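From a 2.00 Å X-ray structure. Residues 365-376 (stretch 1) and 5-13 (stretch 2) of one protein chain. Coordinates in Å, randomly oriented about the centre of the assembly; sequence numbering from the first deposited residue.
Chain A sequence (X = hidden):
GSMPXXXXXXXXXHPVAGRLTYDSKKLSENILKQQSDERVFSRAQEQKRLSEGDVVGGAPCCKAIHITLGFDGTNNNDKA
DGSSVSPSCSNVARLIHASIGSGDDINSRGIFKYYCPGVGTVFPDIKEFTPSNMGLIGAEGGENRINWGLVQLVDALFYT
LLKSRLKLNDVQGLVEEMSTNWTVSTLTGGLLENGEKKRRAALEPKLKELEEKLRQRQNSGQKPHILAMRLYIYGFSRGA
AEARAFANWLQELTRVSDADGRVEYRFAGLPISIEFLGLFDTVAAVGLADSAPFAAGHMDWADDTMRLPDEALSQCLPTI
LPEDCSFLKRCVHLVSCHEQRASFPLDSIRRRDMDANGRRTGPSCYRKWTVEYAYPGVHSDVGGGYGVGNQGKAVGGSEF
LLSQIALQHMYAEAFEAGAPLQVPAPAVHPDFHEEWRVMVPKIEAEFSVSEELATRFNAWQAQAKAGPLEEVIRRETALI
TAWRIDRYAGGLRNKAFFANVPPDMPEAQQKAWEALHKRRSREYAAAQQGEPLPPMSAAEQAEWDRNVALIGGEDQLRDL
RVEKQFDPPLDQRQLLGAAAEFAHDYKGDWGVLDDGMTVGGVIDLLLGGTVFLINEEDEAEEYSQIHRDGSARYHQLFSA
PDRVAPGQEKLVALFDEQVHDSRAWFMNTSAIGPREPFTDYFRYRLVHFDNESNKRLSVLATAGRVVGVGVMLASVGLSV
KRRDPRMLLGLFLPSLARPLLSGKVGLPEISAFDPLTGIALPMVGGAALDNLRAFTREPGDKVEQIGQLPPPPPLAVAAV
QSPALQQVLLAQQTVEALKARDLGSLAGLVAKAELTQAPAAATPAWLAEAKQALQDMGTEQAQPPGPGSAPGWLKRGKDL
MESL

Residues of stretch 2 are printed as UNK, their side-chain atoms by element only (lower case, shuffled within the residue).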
# COMPACT_ATOMS: atom_id res chain seq x y z
N CYS A 365 19.85 -8.91 -1.68
CA CYS A 365 19.57 -9.49 -2.98
C CYS A 365 18.14 -10.02 -3.02
O CYS A 365 17.34 -9.80 -2.11
CB CYS A 365 20.54 -10.65 -3.27
SG CYS A 365 20.37 -12.03 -2.08
N TYR A 366 17.83 -10.75 -4.08
CA TYR A 366 16.46 -11.21 -4.30
C TYR A 366 16.41 -12.72 -4.18
O TYR A 366 17.21 -13.44 -4.78
CB TYR A 366 15.96 -10.75 -5.67
CG TYR A 366 15.89 -9.25 -5.78
CD1 TYR A 366 17.01 -8.51 -6.14
CD2 TYR A 366 14.71 -8.56 -5.49
CE1 TYR A 366 16.95 -7.12 -6.23
CE2 TYR A 366 14.64 -7.18 -5.57
CZ TYR A 366 15.76 -6.47 -5.94
OH TYR A 366 15.67 -5.10 -6.02
N ARG A 367 15.45 -13.17 -3.39
CA ARG A 367 15.12 -14.59 -3.26
C ARG A 367 14.76 -15.27 -4.59
O ARG A 367 14.12 -14.66 -5.44
CB ARG A 367 13.94 -14.68 -2.30
CG ARG A 367 13.65 -16.06 -1.85
CD ARG A 367 12.45 -16.60 -2.59
NE ARG A 367 11.49 -17.12 -1.66
CZ ARG A 367 10.60 -18.05 -1.95
NH1 ARG A 367 10.53 -18.57 -3.17
NH2 ARG A 367 9.78 -18.45 -1.00
N LYS A 368 15.13 -16.55 -4.75
CA LYS A 368 14.81 -17.30 -5.96
C LYS A 368 13.34 -17.13 -6.37
O LYS A 368 12.47 -16.98 -5.51
CB LYS A 368 15.12 -18.81 -5.78
CG LYS A 368 14.33 -19.50 -4.66
CD LYS A 368 14.68 -20.99 -4.57
CE LYS A 368 13.94 -21.66 -3.41
NZ LYS A 368 14.33 -23.09 -3.22
N TRP A 369 13.07 -17.12 -7.67
CA TRP A 369 11.69 -17.08 -8.17
C TRP A 369 10.96 -15.79 -7.83
O TRP A 369 9.73 -15.75 -7.95
CB TRP A 369 10.86 -18.26 -7.64
CG TRP A 369 11.54 -19.61 -7.71
CD1 TRP A 369 12.50 -20.00 -8.60
CD2 TRP A 369 11.30 -20.73 -6.85
NE1 TRP A 369 12.87 -21.31 -8.34
CE2 TRP A 369 12.14 -21.77 -7.28
CE3 TRP A 369 10.45 -20.95 -5.75
CZ2 TRP A 369 12.17 -23.02 -6.64
CZ3 TRP A 369 10.48 -22.18 -5.13
CH2 TRP A 369 11.33 -23.21 -5.58
N THR A 370 11.68 -14.75 -7.42
CA THR A 370 11.07 -13.44 -7.18
C THR A 370 11.79 -12.35 -7.98
O THR A 370 13.02 -12.36 -8.07
CB THR A 370 11.03 -13.09 -5.67
OG1 THR A 370 12.35 -12.85 -5.18
CG2 THR A 370 10.41 -14.24 -4.89
N VAL A 371 11.03 -11.42 -8.55
CA VAL A 371 11.62 -10.44 -9.47
C VAL A 371 10.97 -9.08 -9.23
O VAL A 371 9.81 -9.01 -8.83
CB VAL A 371 11.48 -10.93 -10.95
CG1 VAL A 371 10.02 -11.16 -11.32
CG2 VAL A 371 12.15 -9.98 -11.93
N GLU A 372 11.74 -8.01 -9.40
CA GLU A 372 11.29 -6.64 -9.11
C GLU A 372 11.56 -5.77 -10.35
O GLU A 372 12.70 -5.68 -10.81
CB GLU A 372 12.03 -6.11 -7.85
CG GLU A 372 11.66 -4.69 -7.36
CD GLU A 372 12.02 -4.48 -5.89
OE1 GLU A 372 13.20 -4.17 -5.58
OE2 GLU A 372 11.14 -4.62 -5.02
N TYR A 373 10.52 -5.16 -10.90
CA TYR A 373 10.65 -4.36 -12.12
C TYR A 373 10.41 -2.89 -11.83
O TYR A 373 9.43 -2.53 -11.16
CB TYR A 373 9.65 -4.82 -13.17
CG TYR A 373 10.02 -6.12 -13.84
CD1 TYR A 373 11.02 -6.18 -14.80
CD2 TYR A 373 9.34 -7.30 -13.52
CE1 TYR A 373 11.35 -7.38 -15.43
CE2 TYR A 373 9.66 -8.49 -14.13
CZ TYR A 373 10.67 -8.53 -15.08
OH TYR A 373 10.97 -9.72 -15.69
N ALA A 374 11.30 -2.04 -12.35
CA ALA A 374 11.15 -0.58 -12.23
C ALA A 374 10.23 -0.06 -13.34
O ALA A 374 10.45 -0.38 -14.52
CB ALA A 374 12.49 0.10 -12.31
N TYR A 375 9.23 0.74 -12.96
CA TYR A 375 8.21 1.30 -13.85
C TYR A 375 8.11 2.84 -13.72
O TYR A 375 8.35 3.40 -12.65
CB TYR A 375 6.82 0.69 -13.56
CG TYR A 375 6.50 -0.53 -14.41
CD1 TYR A 375 7.07 -1.77 -14.13
CD2 TYR A 375 5.66 -0.43 -15.51
CE1 TYR A 375 6.80 -2.89 -14.92
CE2 TYR A 375 5.39 -1.54 -16.31
CZ TYR A 375 5.96 -2.76 -16.01
OH TYR A 375 5.68 -3.84 -16.80
N PRO A 376 7.74 3.52 -14.81
CA PRO A 376 7.63 4.98 -14.79
C PRO A 376 6.32 5.41 -14.16
O PRO A 376 5.38 4.60 -14.12
CB PRO A 376 7.61 5.34 -16.29
CG PRO A 376 6.92 4.19 -16.90
CD PRO A 376 7.42 2.97 -16.14
N UNK A 5 12.46 -16.62 -13.24
CA UNK A 5 13.61 -15.72 -13.17
C UNK A 5 13.65 -14.88 -11.88
O UNK A 5 12.73 -14.95 -11.06
n UNK A 5 13.30 -12.48 -14.91
c UNK A 5 12.86 -13.53 -14.23
c UNK A 5 13.65 -14.81 -14.41
o UNK A 5 11.87 -13.49 -13.50
N UNK A 6 14.70 -14.07 -11.71
CA UNK A 6 14.81 -13.30 -10.49
C UNK A 6 15.65 -12.04 -10.63
O UNK A 6 16.26 -11.81 -11.68
c UNK A 6 19.61 -14.59 -9.15
c UNK A 6 17.53 -14.88 -10.33
c UNK A 6 15.33 -14.17 -9.33
c UNK A 6 18.92 -15.01 -10.28
c UNK A 6 17.54 -13.88 -8.15
c UNK A 6 18.92 -14.02 -8.09
c UNK A 6 16.83 -14.30 -9.27
N UNK A 7 15.66 -11.24 -9.58
CA UNK A 7 16.52 -10.07 -9.51
C UNK A 7 15.77 -8.79 -9.81
O UNK A 7 14.56 -8.81 -9.98
N UNK A 8 16.50 -7.69 -9.91
CA UNK A 8 15.89 -6.40 -10.21
C UNK A 8 16.18 -5.97 -11.65
O UNK A 8 17.32 -6.06 -12.12
c UNK A 8 15.96 -3.97 -9.55
c UNK A 8 14.30 -2.23 -9.48
c UNK A 8 14.70 -3.54 -9.20
c UNK A 8 16.41 -1.79 -10.48
c UNK A 8 15.15 -1.37 -10.13
c UNK A 8 16.41 -5.37 -9.24
c UNK A 8 16.82 -3.08 -10.19
N UNK A 9 15.14 -5.51 -12.36
CA UNK A 9 15.31 -5.05 -13.75
C UNK A 9 14.45 -3.83 -14.04
O UNK A 9 13.53 -3.51 -13.27
c UNK A 9 15.66 -7.45 -14.50
n UNK A 9 16.88 -7.73 -15.06
n UNK A 9 16.34 -9.43 -13.88
c UNK A 9 15.33 -8.52 -13.75
c UNK A 9 14.94 -6.16 -14.74
c UNK A 9 17.27 -8.93 -14.67
N UNK A 10 14.76 -3.15 -15.14
CA UNK A 10 13.87 -2.14 -15.70
C UNK A 10 12.68 -2.92 -16.24
O UNK A 10 12.84 -4.09 -16.64
c UNK A 10 13.61 -0.36 -17.50
c UNK A 10 15.76 -0.60 -16.35
c UNK A 10 15.39 0.40 -15.24
c UNK A 10 14.55 -1.37 -16.86
N UNK A 11 11.49 -2.30 -16.25
CA UNK A 11 10.33 -2.87 -16.94
C UNK A 11 10.72 -3.41 -18.31
O UNK A 11 11.55 -2.82 -19.00
c UNK A 11 9.26 -1.82 -17.10
N UNK A 12 10.12 -4.54 -18.72
CA UNK A 12 10.36 -5.02 -20.08
C UNK A 12 9.67 -4.11 -21.08
O UNK A 12 8.77 -3.36 -20.69
c UNK A 12 8.67 -6.36 -19.01
c UNK A 12 9.26 -5.45 -17.94
c UNK A 12 9.72 -6.41 -20.08
N UNK A 13 10.08 -4.17 -22.34
CA UNK A 13 9.45 -3.39 -23.39
C UNK A 13 8.02 -3.90 -23.51
O UNK A 13 7.76 -5.06 -23.19
c UNK A 13 10.20 -3.58 -24.72
c UNK A 13 10.06 -5.03 -25.21
o UNK A 13 9.67 -2.69 -25.71
O HOH W 1 9.70 -11.75 -15.36
O HOH W 2 5.97 -4.08 -19.81

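Position 5 carries two side-chain carbons, the second bonded to one oxygen and one nitrogen, a short amide; its oxygen lies 3.6 Å from Val371 CB. This is Asn5. Its OD1 accepts a weak bond from a water that also meets Tyr373 OH, so a polar group suits this exposed end.

Position 6 has one carbon and then a ring of six carbons, with no hydroxyl. The ring turns its edge to the backbone of stretch 1, a ring carbon lying 3.4 Å from Tyr366 O. This is Phe6, whose ring-edge hydrogens tolerate a carbonyl oxygen well.

Position 7 has no side-chain atoms. Its bare CA lies 3.7 Å from Tyr366 CD1, and one face of that ring covers the backbone here. This is Gly7: its phi of 101° and psi of -173° would jam a CB against the preceding carbonyl oxygen, so the backbone itself calls for glycine.

Position 8 again shows one carbon and a six-carbon ring. One ring carbon reaches Ala374 CB at 3.7 Å and another approaches Glu372 CG at 3.7 Å, while Tyr366 OH, which donates to Glu372 OE1, sits 3.3 Å from the CB of position 8. This is Phe8, a long, flat apolar group that spans these neighbours.

Position 9 bears one carbon and a five-membered ring of three carbons and two nitrogens. A carbon at the ring edge meets Val371 CG2 at 3.9 Å. This is His9, whose NE2 donates to Phe6 O at 3.2 Å, a task a purely hydrocarbon ring could not perform.

Position 10 has four carbons, forked at the first; the arm two carbons long ends 4.1 Å from Ala374 CB. This is Ile10, whose beta branching favours an extended strand.

Position 11 has a single carbon, CB, resting over the face of the Tyr375 ring, 3.5 Å from Tyr375 CE1. This is Ala11, suited to a compact CH-pi contact.

At position 12, three carbons close onto the backbone nitrogen, one lying 3.7 Å from Tyr373 CD1. This is Pro12, whose ring brings CD into an off-centre CH-pi contact with Tyr373.

Position 13 has one carbon carrying an oxygen and a carbon, and touches nothing on stretch 1. This is Thr13, a small polar residue at ease where it is exposed; the contact places no demand on it.

The contact is a parallel beta ladder. Gly7 N, His9 N and Ala11 N donate to Thr370 O, Glu372 O and Ala374 O, while Glu372 N and Ala374 N donate to Gly7 O and His9 O. Side chains alternate: Phe8 and Ile10 share a face with Glu372 and Ala374, His9 the other with Val371 and Tyr373.

Stretch 2 (5-13) NFGFHIAPT
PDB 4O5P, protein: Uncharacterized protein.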